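Long-range contacts in alpha-L-rhamnosidase (PDB 3W5M), which hydrolyses terminal non-reducing alpha-L-rhamnose residues from alpha-L-rhamnosides, including citrus flavonoids and gum arabic: residues A[309-314]-A[405-410]; A[331-336]-A[363-368]; A[598-603]-A[925-930]; A[615-620]-A[652-657]. One frame throughout, in Å; residues are numbered along the deposited sequence.

How the interactions relate
The four contacts fall into two pairs, whose centres lie about 37 to 52 Å apart. Interactions 1 and 2, with centres about 13 Å apart, belong to the beta-sheet region around residues 303-416 and lie away from the sugar and calcium sites; interaction 2 is nested in the loop that interaction 1 closes, and Leu311 N probably hydrogen-bonds to Gly368 O at 2.9 Å. Interactions 3 and 4, with centres about 10 Å apart, lie in the catalytic (alpha/alpha)6-barrel region and join through Thr599 N and Thr654 O, 2.8 Å apart. Interaction 4 comes nearest the active site: the Gln620 side chain is about 11 Å from those of rhamnose-binding Asp643 and His916.

Interaction 1. Residues A[309-314]-A[405-410]; sequences FRLPHK and VEYADG
Tyr407 points its ring at the end of strand 303-311 and the loop after it, where Leu311, Pro312 and Lys314 each meet a different part of it. Pro312 comes over one face: its CG sits 4.0 Å from the ring centroid, 30° off the normal, a CH-pi contact in which the pyrrolidine leans toward the phenol end. Leu311 instead crosses the tyrosine at about a right angle, with its CB 3.3 Å from Tyr407 OH. At the ring edge, close to the ring plane, Lys314 O approaches CE1 of Tyr407 to 3.6 Å. The hydroxyl reaches an in-plane water, donating to it at 2.6 Å from Tyr407 OH, and the water in turn donates a hydrogen bond to Pro312 O, 2.7 Å away, so the phenol end is tied to the facing backbone as well as packed. Leu311 CD1 also meets Val405 CG2, tip to tip at 4.2 Å.

On the outer side the lysine chain, extended beyond CG, crosses Asp409 at about a right angle and forms a salt bridge from Lys314 NZ to the syn lone pair of Asp409 OD2, 2.9 Å long. Both partners are exposed; Thr411 OG1 bonds to Lys314 NZ and to Asp409 OD1, holding the pair at the type I turn 407-410. The contact thus links ends of two different sheets: strand 303-311 pairs with 368-377, whereas strand 398-407 lies between 412-416 and 316-326, with Val316 packed against both Val405 and Tyr407.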
# COMPACT_ATOMS: atom_id res chain seq x y z
N PHE A 309 -0.63 -35.84 -5.04
CA PHE A 309 -1.52 -36.66 -4.22
C PHE A 309 -2.63 -37.24 -5.09
O PHE A 309 -2.93 -36.73 -6.19
CB PHE A 309 -2.11 -35.83 -3.05
CG PHE A 309 -2.81 -34.57 -3.50
CD1 PHE A 309 -2.06 -33.43 -3.83
CD2 PHE A 309 -4.19 -34.53 -3.63
CE1 PHE A 309 -2.71 -32.29 -4.27
CE2 PHE A 309 -4.84 -33.39 -4.05
CZ PHE A 309 -4.10 -32.26 -4.39
N ARG A 310 -3.25 -38.30 -4.59
CA ARG A 310 -4.31 -39.00 -5.28
C ARG A 310 -5.63 -38.70 -4.56
O ARG A 310 -5.69 -38.68 -3.33
CB ARG A 310 -3.98 -40.50 -5.25
CG ARG A 310 -4.81 -41.40 -6.16
CD ARG A 310 -4.80 -42.83 -5.62
NE ARG A 310 -5.29 -43.82 -6.58
CZ ARG A 310 -5.60 -45.09 -6.28
NH1 ARG A 310 -5.49 -45.55 -5.03
NH2 ARG A 310 -6.03 -45.91 -7.24
N LEU A 311 -6.68 -38.41 -5.33
CA LEU A 311 -8.02 -38.24 -4.79
C LEU A 311 -8.91 -39.38 -5.30
O LEU A 311 -8.60 -39.99 -6.33
CB LEU A 311 -8.60 -36.88 -5.21
CG LEU A 311 -7.91 -35.62 -4.68
CD1 LEU A 311 -8.62 -34.37 -5.19
CD2 LEU A 311 -7.85 -35.66 -3.16
N PRO A 312 -10.02 -39.68 -4.58
CA PRO A 312 -10.87 -40.78 -5.07
C PRO A 312 -11.66 -40.43 -6.32
O PRO A 312 -11.87 -39.25 -6.61
CB PRO A 312 -11.83 -41.02 -3.89
CG PRO A 312 -11.89 -39.70 -3.19
CD PRO A 312 -10.51 -39.13 -3.31
N HIS A 313 -12.09 -41.45 -7.07
CA HIS A 313 -13.01 -41.25 -8.20
C HIS A 313 -14.45 -41.19 -7.69
O HIS A 313 -15.21 -42.16 -7.82
CB HIS A 313 -12.86 -42.36 -9.25
CG HIS A 313 -11.50 -42.43 -9.86
ND1 HIS A 313 -11.23 -41.97 -11.14
CD2 HIS A 313 -10.32 -42.89 -9.37
CE1 HIS A 313 -9.95 -42.14 -11.40
NE2 HIS A 313 -9.37 -42.70 -10.35
N LYS A 314 -14.81 -40.06 -7.09
CA LYS A 314 -16.15 -39.80 -6.62
C LYS A 314 -16.49 -38.41 -7.04
O LYS A 314 -15.61 -37.58 -7.25
CB LYS A 314 -16.22 -39.77 -5.09
CG LYS A 314 -15.99 -41.08 -4.39
CD LYS A 314 -16.12 -40.82 -2.90
CE LYS A 314 -15.54 -41.96 -2.11
NZ LYS A 314 -15.65 -41.68 -0.65
N VAL A 405 -11.38 -31.08 0.20
CA VAL A 405 -12.31 -31.54 -0.84
C VAL A 405 -13.45 -32.31 -0.17
O VAL A 405 -13.18 -33.27 0.57
CB VAL A 405 -11.60 -32.48 -1.81
CG1 VAL A 405 -12.51 -32.72 -3.02
CG2 VAL A 405 -10.24 -31.89 -2.22
N GLU A 406 -14.68 -31.90 -0.43
CA GLU A 406 -15.89 -32.59 0.07
C GLU A 406 -16.50 -33.35 -1.09
O GLU A 406 -16.56 -32.83 -2.20
CB GLU A 406 -16.95 -31.61 0.55
CG GLU A 406 -16.44 -30.41 1.35
CD GLU A 406 -16.38 -30.62 2.85
OE1 GLU A 406 -16.15 -31.77 3.32
OE2 GLU A 406 -16.55 -29.61 3.58
N TYR A 407 -17.00 -34.54 -0.81
CA TYR A 407 -17.59 -35.40 -1.83
C TYR A 407 -19.10 -35.53 -1.59
O TYR A 407 -19.58 -35.35 -0.46
CB TYR A 407 -16.85 -36.74 -1.83
CG TYR A 407 -15.45 -36.60 -2.38
CD1 TYR A 407 -15.22 -36.49 -3.76
CD2 TYR A 407 -14.35 -36.55 -1.52
CE1 TYR A 407 -13.95 -36.35 -4.27
CE2 TYR A 407 -13.06 -36.41 -2.03
CZ TYR A 407 -12.87 -36.31 -3.42
OH TYR A 407 -11.61 -36.17 -3.96
N ALA A 408 -19.85 -35.80 -2.67
CA ALA A 408 -21.30 -35.85 -2.62
C ALA A 408 -21.80 -36.94 -1.68
O ALA A 408 -22.87 -36.79 -1.13
CB ALA A 408 -21.93 -36.01 -4.03
N ASP A 409 -21.02 -37.99 -1.45
CA ASP A 409 -21.39 -39.02 -0.46
C ASP A 409 -21.16 -38.60 1.01
O ASP A 409 -21.33 -39.42 1.93
CB ASP A 409 -20.70 -40.37 -0.73
CG ASP A 409 -19.20 -40.33 -0.52
OD1 ASP A 409 -18.65 -39.25 -0.20
OD2 ASP A 409 -18.54 -41.39 -0.67
N GLY A 410 -20.74 -37.35 1.20
CA GLY A 410 -20.49 -36.76 2.52
C GLY A 410 -19.09 -36.99 3.07
O GLY A 410 -18.80 -36.54 4.18
O HOH W 1 -11.50 -36.58 -6.52

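Interaction 2. Residues A[331-336]-A[363-368]; sequences AHLNGR and SSVRPG
Asn334 and Arg366 lie flat on each other: amide and guanidinium planes are only 17° apart, and the two side chains slide past one another in opposite directions. Asn334 CB sits over one face of the guanidinium, 3.7 Å from Arg366 NE and offset toward the rim of the group. The arginine chain runs extended from CG to NE, which carries it alongside the turn, and Pro451 touches both side chains. The other tight spot is apolar. Leu333 has CG anti to its backbone N (chi1 176°), directed at the 363-368 loop; its CD2 lies 3.7 Å from Ser364 CB and 4.0 Å from Val365 CG1. Val365 in turn packs on Val316 and Ala319 of strand 316-326.

The side of Ser364 OG is looser and wet. Arg336 passes it with no approach nearer than 4.0 Å, from its CD to Ser364 OG, and two waters on that hydroxyl join it instead to the backbone of the turn. One lies 2.9 Å from Ser364 OG and donates to Asn334 O; the other lies 2.6 Å from Ser364 OG and donates to Arg336 O at 3.0 Å. Arg336 itself is exposed. Leu333 and Arg336 pair through both backbone bonds around Asn334-Gly335, both of positive phi: a two-residue type I' beta hairpin, for which Asn-Gly is the classic sequence.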
# COMPACT_ATOMS: atom_id res chain seq x y z
N ALA A 331 -0.25 -19.76 -5.58
CA ALA A 331 -0.53 -21.18 -5.60
C ALA A 331 -1.07 -21.57 -6.95
O ALA A 331 -1.74 -20.78 -7.64
CB ALA A 331 -1.53 -21.54 -4.52
N HIS A 332 -0.83 -22.83 -7.27
CA HIS A 332 -1.23 -23.47 -8.52
C HIS A 332 -1.78 -24.85 -8.20
O HIS A 332 -1.30 -25.53 -7.28
CB HIS A 332 0.01 -23.62 -9.42
CG HIS A 332 0.50 -22.31 -9.96
ND1 HIS A 332 1.20 -21.40 -9.19
CD2 HIS A 332 0.34 -21.74 -11.17
CE1 HIS A 332 1.45 -20.33 -9.91
NE2 HIS A 332 0.94 -20.50 -11.12
N LEU A 333 -2.80 -25.27 -8.95
CA LEU A 333 -3.40 -26.59 -8.74
C LEU A 333 -3.68 -27.20 -10.14
O LEU A 333 -4.42 -26.60 -10.93
CB LEU A 333 -4.68 -26.45 -7.92
CG LEU A 333 -5.51 -27.71 -7.66
CD1 LEU A 333 -4.76 -28.70 -6.78
CD2 LEU A 333 -6.84 -27.35 -7.02
N ASN A 334 -3.06 -28.33 -10.42
CA ASN A 334 -3.29 -29.10 -11.68
C ASN A 334 -3.14 -28.22 -12.91
O ASN A 334 -4.05 -28.13 -13.74
CB ASN A 334 -4.67 -29.75 -11.64
CG ASN A 334 -4.79 -30.77 -10.53
OD1 ASN A 334 -5.85 -30.89 -9.88
ND2 ASN A 334 -3.72 -31.50 -10.29
N GLY A 335 -2.01 -27.52 -12.97
CA GLY A 335 -1.64 -26.71 -14.12
C GLY A 335 -2.34 -25.37 -14.30
O GLY A 335 -2.22 -24.78 -15.35
N ARG A 336 -3.05 -24.89 -13.28
CA ARG A 336 -3.84 -23.68 -13.36
C ARG A 336 -3.57 -22.85 -12.10
O ARG A 336 -3.65 -23.37 -10.98
CB ARG A 336 -5.32 -24.03 -13.46
CG ARG A 336 -6.27 -22.84 -13.43
CD ARG A 336 -7.65 -23.21 -13.97
NE ARG A 336 -8.68 -22.27 -13.51
CZ ARG A 336 -9.08 -21.18 -14.18
NH1 ARG A 336 -8.54 -20.88 -15.36
NH2 ARG A 336 -10.02 -20.40 -13.67
N SER A 363 -13.68 -26.77 -9.38
CA SER A 363 -13.59 -27.24 -10.78
C SER A 363 -12.16 -27.57 -11.21
O SER A 363 -11.94 -28.07 -12.33
CB SER A 363 -14.25 -26.26 -11.74
OG SER A 363 -13.58 -25.02 -11.72
N SER A 364 -11.20 -27.33 -10.31
CA SER A 364 -9.80 -27.63 -10.54
C SER A 364 -9.35 -28.98 -10.03
O SER A 364 -8.35 -29.50 -10.50
CB SER A 364 -8.92 -26.53 -9.93
OG SER A 364 -8.42 -25.66 -10.91
N VAL A 365 -10.06 -29.56 -9.07
CA VAL A 365 -9.61 -30.84 -8.52
C VAL A 365 -9.99 -31.97 -9.47
O VAL A 365 -10.91 -31.80 -10.26
CB VAL A 365 -10.18 -31.13 -7.11
CG1 VAL A 365 -9.63 -30.13 -6.10
CG2 VAL A 365 -11.69 -31.09 -7.12
N ARG A 366 -9.28 -33.08 -9.38
CA ARG A 366 -9.44 -34.23 -10.30
C ARG A 366 -9.59 -35.53 -9.56
O ARG A 366 -9.06 -35.69 -8.44
CB ARG A 366 -8.20 -34.37 -11.19
CG ARG A 366 -7.92 -33.19 -12.10
CD ARG A 366 -6.63 -33.44 -12.87
NE ARG A 366 -6.33 -32.32 -13.77
CZ ARG A 366 -5.25 -32.22 -14.54
NH1 ARG A 366 -4.34 -33.19 -14.58
NH2 ARG A 366 -5.11 -31.15 -15.30
N PRO A 367 -10.28 -36.51 -10.18
CA PRO A 367 -10.16 -37.89 -9.72
C PRO A 367 -8.76 -38.37 -10.00
O PRO A 367 -8.19 -38.02 -11.03
CB PRO A 367 -11.15 -38.66 -10.61
CG PRO A 367 -11.41 -37.78 -11.79
CD PRO A 367 -11.30 -36.38 -11.25
N GLY A 368 -8.21 -39.17 -9.11
CA GLY A 368 -6.88 -39.68 -9.33
C GLY A 368 -5.85 -38.61 -9.04
O GLY A 368 -5.97 -37.89 -8.04
O HOH W 2 -7.01 -27.21 -12.91
O HOH W 3 -6.42 -24.13 -10.18

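Interaction 3. Residues A[598-603]-A[925-930]; sequences FTFEFE and WMYANI
Tyr927 meets both Phe600 and Phe602, one over its face and the other at its edge. Its ring lies obliquely over Phe600, planes 35° apart and centroids 4.4 Å apart, with Phe600 CE1 3.4 Å from Tyr927 CD1. Toward Phe602 it turns an edge: Tyr927 CE1 rises above the Phe602 face in a T-shaped pair, planes at 73° and centroids 5.6 Å apart. Both phenylalanines hold CG anti to the backbone N, which starts their rings off from the strand toward the helix. Round the rest of Phe602, Ile930 CG2 lies near the ring plane, 4.1 Å from Phe602 CZ, and Met926, bent at chi3, brings CE to 3.9 Å from Phe602 CE2. Its SD makes an oblique Met-aromatic contact, 5.1 Å from the ring centroid.

A second shell positions these rings. Tyr653 sets its ring edge-to-face with Tyr927 and also meets Phe600, while Tyr927 OH bonds to His613 ND1, whose ring meets Phe602. Strand 600-604 pairs with 955-962; its segment 600-603 runs at 80° to helix segment 925-929.

All five touching residues are buried, so this aromatic cluster is held by dispersion and ring-quadrupole contacts of rings, methyls and sulfur, its one hydroxyl turned to the histidine.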
# COMPACT_ATOMS: atom_id res chain seq x y z
N PHE A 598 -14.34 1.83 -7.28
CA PHE A 598 -14.35 3.29 -7.25
C PHE A 598 -15.78 3.76 -7.03
O PHE A 598 -16.71 3.18 -7.55
CB PHE A 598 -13.76 3.86 -8.56
CG PHE A 598 -12.30 3.57 -8.70
CD1 PHE A 598 -11.87 2.37 -9.29
CD2 PHE A 598 -11.36 4.45 -8.17
CE1 PHE A 598 -10.50 2.08 -9.35
CE2 PHE A 598 -9.99 4.17 -8.24
CZ PHE A 598 -9.57 2.98 -8.83
N THR A 599 -15.95 4.79 -6.21
CA THR A 599 -17.29 5.12 -5.75
C THR A 599 -17.66 6.59 -5.97
O THR A 599 -18.67 7.06 -5.44
CB THR A 599 -17.45 4.80 -4.25
OG1 THR A 599 -16.37 5.39 -3.53
CG2 THR A 599 -17.46 3.26 -4.01
N PHE A 600 -16.88 7.32 -6.76
CA PHE A 600 -17.24 8.71 -7.05
C PHE A 600 -16.93 9.12 -8.47
O PHE A 600 -15.75 9.21 -8.85
CB PHE A 600 -16.56 9.68 -6.07
CG PHE A 600 -17.30 11.00 -5.92
CD1 PHE A 600 -17.10 12.05 -6.80
CD2 PHE A 600 -18.23 11.17 -4.88
CE1 PHE A 600 -17.79 13.25 -6.66
CE2 PHE A 600 -18.91 12.37 -4.74
CZ PHE A 600 -18.70 13.40 -5.63
N GLU A 601 -17.98 9.37 -9.25
CA GLU A 601 -17.83 9.90 -10.61
C GLU A 601 -18.01 11.41 -10.54
O GLU A 601 -19.00 11.87 -9.97
CB GLU A 601 -18.89 9.33 -11.53
CG GLU A 601 -19.05 7.82 -11.47
CD GLU A 601 -18.57 7.15 -12.74
OE1 GLU A 601 -18.45 7.87 -13.76
OE2 GLU A 601 -18.33 5.92 -12.72
N PHE A 602 -17.09 12.16 -11.12
CA PHE A 602 -17.08 13.62 -11.01
C PHE A 602 -16.67 14.19 -12.35
O PHE A 602 -15.64 13.78 -12.90
CB PHE A 602 -16.08 14.02 -9.92
CG PHE A 602 -15.91 15.51 -9.73
CD1 PHE A 602 -16.89 16.27 -9.10
CD2 PHE A 602 -14.74 16.13 -10.14
CE1 PHE A 602 -16.70 17.64 -8.90
CE2 PHE A 602 -14.54 17.50 -9.95
CZ PHE A 602 -15.53 18.25 -9.32
N GLU A 603 -17.46 15.14 -12.86
CA GLU A 603 -17.15 15.80 -14.13
C GLU A 603 -17.68 17.22 -14.12
O GLU A 603 -18.83 17.46 -13.74
CB GLU A 603 -17.73 15.02 -15.30
CG GLU A 603 -17.35 15.57 -16.67
CD GLU A 603 -18.02 14.83 -17.80
OE1 GLU A 603 -18.88 13.95 -17.54
OE2 GLU A 603 -17.69 15.14 -18.97
N TRP A 925 -13.22 18.79 -0.78
CA TRP A 925 -13.84 20.10 -0.98
C TRP A 925 -14.59 20.17 -2.32
O TRP A 925 -15.71 20.67 -2.39
CB TRP A 925 -12.82 21.24 -0.85
CG TRP A 925 -13.48 22.60 -0.97
CD1 TRP A 925 -13.95 23.39 0.06
CD2 TRP A 925 -13.78 23.32 -2.19
NE1 TRP A 925 -14.50 24.56 -0.45
CE2 TRP A 925 -14.42 24.53 -1.82
CE3 TRP A 925 -13.55 23.05 -3.56
CZ2 TRP A 925 -14.83 25.48 -2.77
CZ3 TRP A 925 -13.97 24.00 -4.50
CH2 TRP A 925 -14.60 25.20 -4.10
N MET A 926 -13.99 19.62 -3.37
CA MET A 926 -14.66 19.58 -4.64
C MET A 926 -15.95 18.75 -4.58
O MET A 926 -16.96 19.12 -5.18
CB MET A 926 -13.73 19.02 -5.72
CG MET A 926 -12.49 19.85 -5.99
SD MET A 926 -11.88 19.63 -7.69
CE MET A 926 -11.43 17.89 -7.59
N TYR A 927 -15.91 17.61 -3.89
CA TYR A 927 -17.03 16.68 -3.95
C TYR A 927 -18.18 17.27 -3.14
O TYR A 927 -19.32 17.20 -3.58
CB TYR A 927 -16.62 15.26 -3.47
CG TYR A 927 -15.38 14.73 -4.18
CD1 TYR A 927 -15.13 15.06 -5.52
CD2 TYR A 927 -14.46 13.95 -3.51
CE1 TYR A 927 -13.98 14.60 -6.17
CE2 TYR A 927 -13.30 13.50 -4.15
CZ TYR A 927 -13.08 13.81 -5.49
OH TYR A 927 -11.93 13.35 -6.11
N ALA A 928 -17.84 17.91 -2.02
CA ALA A 928 -18.83 18.52 -1.12
C ALA A 928 -19.43 19.81 -1.68
O ALA A 928 -20.61 20.08 -1.48
CB ALA A 928 -18.24 18.75 0.26
N ASN A 929 -18.64 20.58 -2.44
CA ASN A 929 -19.03 21.95 -2.84
C ASN A 929 -19.28 22.19 -4.32
O ASN A 929 -20.15 22.99 -4.69
CB ASN A 929 -18.01 22.93 -2.33
CG ASN A 929 -17.85 22.87 -0.83
OD1 ASN A 929 -16.85 22.40 -0.32
ND2 ASN A 929 -18.86 23.35 -0.11
N ILE A 930 -18.55 21.49 -5.19
CA ILE A 930 -18.81 21.62 -6.61
C ILE A 930 -19.85 20.60 -6.98
O ILE A 930 -20.87 20.93 -7.60
CB ILE A 930 -17.52 21.50 -7.48
CG1 ILE A 930 -16.49 22.54 -7.03
CG2 ILE A 930 -17.88 21.60 -8.97
CD1 ILE A 930 -15.10 22.41 -7.64

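Interaction 4. Residues A[615-620]-A[652-657]; sequences NITWGQ and AYTMES
Gln620 reaches across from helix 607-622 to Thr654 and Met655, where helix 641-654 ends. Its CB already points toward segment 652-657; CG runs anti to the backbone N (chi1 176°), and the chain stays extended beyond it, past Phe647 and Ala651 of the facing helix. CG then lies 3.9 Å from Met655 SD, and CD comes to 3.7 Å from the same sulfur, as the glutamine and the methionine, bent at chi3, slide past each other in opposite directions. At the tip the amide lies with one end beside Thr654 OG1, which is 3.5 Å from Gln620 CD, and the other facing Met655 CB and Ser657 OG. The amide is probably turned over in the model, so the identity of its two ends is doubtful. Thr654 OG1 also bonds to Thr650 O in its own helix.

One turn back, Thr617 CG2 meets Thr654 CG2 at 3.8 Å, methyl to methyl, while Thr617 OG1 bonds to Ser614 O and to Arg621. All five touching residues are buried. The contact joins helices 607-622 and 641-654 within the (alpha/alpha)6-barrel, the fold that carries the rhamnose-binding active site of this family 78 glycosidase.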
# COMPACT_ATOMS: atom_id res chain seq x y z
N ASN A 615 -6.18 12.70 -11.10
CA ASN A 615 -4.91 12.60 -10.37
C ASN A 615 -5.09 12.14 -8.93
O ASN A 615 -4.31 11.33 -8.42
CB ASN A 615 -4.13 13.92 -10.44
CG ASN A 615 -3.63 14.25 -11.85
OD1 ASN A 615 -3.94 13.56 -12.83
ND2 ASN A 615 -2.86 15.32 -11.95
N ILE A 616 -6.11 12.69 -8.27
CA ILE A 616 -6.50 12.24 -6.93
C ILE A 616 -6.77 10.72 -6.88
O ILE A 616 -6.25 10.05 -5.99
CB ILE A 616 -7.74 13.02 -6.42
CG1 ILE A 616 -7.35 14.48 -6.17
CG2 ILE A 616 -8.27 12.40 -5.12
CD1 ILE A 616 -8.53 15.42 -6.06
N THR A 617 -7.58 10.22 -7.80
CA THR A 617 -7.98 8.80 -7.82
C THR A 617 -6.79 7.94 -8.18
O THR A 617 -6.69 6.79 -7.73
CB THR A 617 -9.18 8.48 -8.73
OG1 THR A 617 -8.82 8.64 -10.12
CG2 THR A 617 -10.40 9.39 -8.39
N TRP A 618 -5.87 8.48 -8.99
CA TRP A 618 -4.65 7.72 -9.29
C TRP A 618 -3.66 7.73 -8.12
O TRP A 618 -3.01 6.72 -7.87
CB TRP A 618 -4.02 8.18 -10.63
CG TRP A 618 -4.67 7.59 -11.84
CD1 TRP A 618 -5.66 8.13 -12.59
CD2 TRP A 618 -4.40 6.29 -12.41
NE1 TRP A 618 -6.02 7.27 -13.59
CE2 TRP A 618 -5.26 6.14 -13.51
CE3 TRP A 618 -3.51 5.25 -12.08
CZ2 TRP A 618 -5.26 4.97 -14.33
CZ3 TRP A 618 -3.51 4.09 -12.87
CH2 TRP A 618 -4.38 3.97 -13.99
N GLY A 619 -3.50 8.86 -7.41
CA GLY A 619 -2.66 8.91 -6.23
C GLY A 619 -3.22 8.00 -5.14
O GLY A 619 -2.46 7.33 -4.43
N GLN A 620 -4.55 7.94 -5.02
CA GLN A 620 -5.13 7.08 -3.99
C GLN A 620 -4.88 5.61 -4.35
O GLN A 620 -4.35 4.84 -3.55
CB GLN A 620 -6.63 7.30 -3.88
CG GLN A 620 -7.30 6.37 -2.88
CD GLN A 620 -8.80 6.59 -2.78
OE1 GLN A 620 -9.48 6.05 -1.89
NE2 GLN A 620 -9.32 7.35 -3.72
N ALA A 652 -12.47 8.22 1.25
CA ALA A 652 -13.80 7.63 1.46
C ALA A 652 -14.89 8.12 0.50
O ALA A 652 -15.99 7.54 0.48
CB ALA A 652 -14.25 7.80 2.91
N TYR A 653 -14.63 9.18 -0.27
CA TYR A 653 -15.49 9.50 -1.40
C TYR A 653 -15.14 8.62 -2.61
O TYR A 653 -16.02 8.04 -3.26
CB TYR A 653 -15.31 10.97 -1.81
CG TYR A 653 -16.13 12.03 -1.07
CD1 TYR A 653 -17.46 12.30 -1.43
CD2 TYR A 653 -15.55 12.81 -0.10
CE1 TYR A 653 -18.20 13.30 -0.78
CE2 TYR A 653 -16.28 13.81 0.55
CZ TYR A 653 -17.60 14.06 0.20
OH TYR A 653 -18.32 15.07 0.85
N THR A 654 -13.85 8.53 -2.91
CA THR A 654 -13.46 8.05 -4.24
C THR A 654 -13.36 6.53 -4.40
O THR A 654 -13.56 6.04 -5.50
CB THR A 654 -12.20 8.74 -4.73
OG1 THR A 654 -11.34 8.90 -3.62
CG2 THR A 654 -12.55 10.14 -5.29
N MET A 655 -13.06 5.80 -3.33
CA MET A 655 -13.13 4.32 -3.37
C MET A 655 -13.82 3.84 -2.11
O MET A 655 -13.84 4.55 -1.08
CB MET A 655 -11.74 3.70 -3.38
CG MET A 655 -10.91 4.05 -4.59
SD MET A 655 -9.24 3.37 -4.54
CE MET A 655 -9.51 1.61 -4.86
N GLU A 656 -14.43 2.66 -2.18
CA GLU A 656 -14.90 2.00 -0.98
C GLU A 656 -13.66 1.70 -0.12
O GLU A 656 -12.85 0.85 -0.44
CB GLU A 656 -15.70 0.74 -1.30
CG GLU A 656 -16.24 0.05 -0.03
CD GLU A 656 -15.32 -1.04 0.51
OE1 GLU A 656 -15.09 -2.04 -0.21
OE2 GLU A 656 -14.81 -0.93 1.67
N SER A 657 -13.50 2.47 0.95
CA SER A 657 -12.29 2.45 1.75
C SER A 657 -12.53 1.84 3.13
O SER A 657 -11.60 1.74 3.93
CB SER A 657 -11.70 3.88 1.89
OG SER A 657 -11.31 4.37 0.61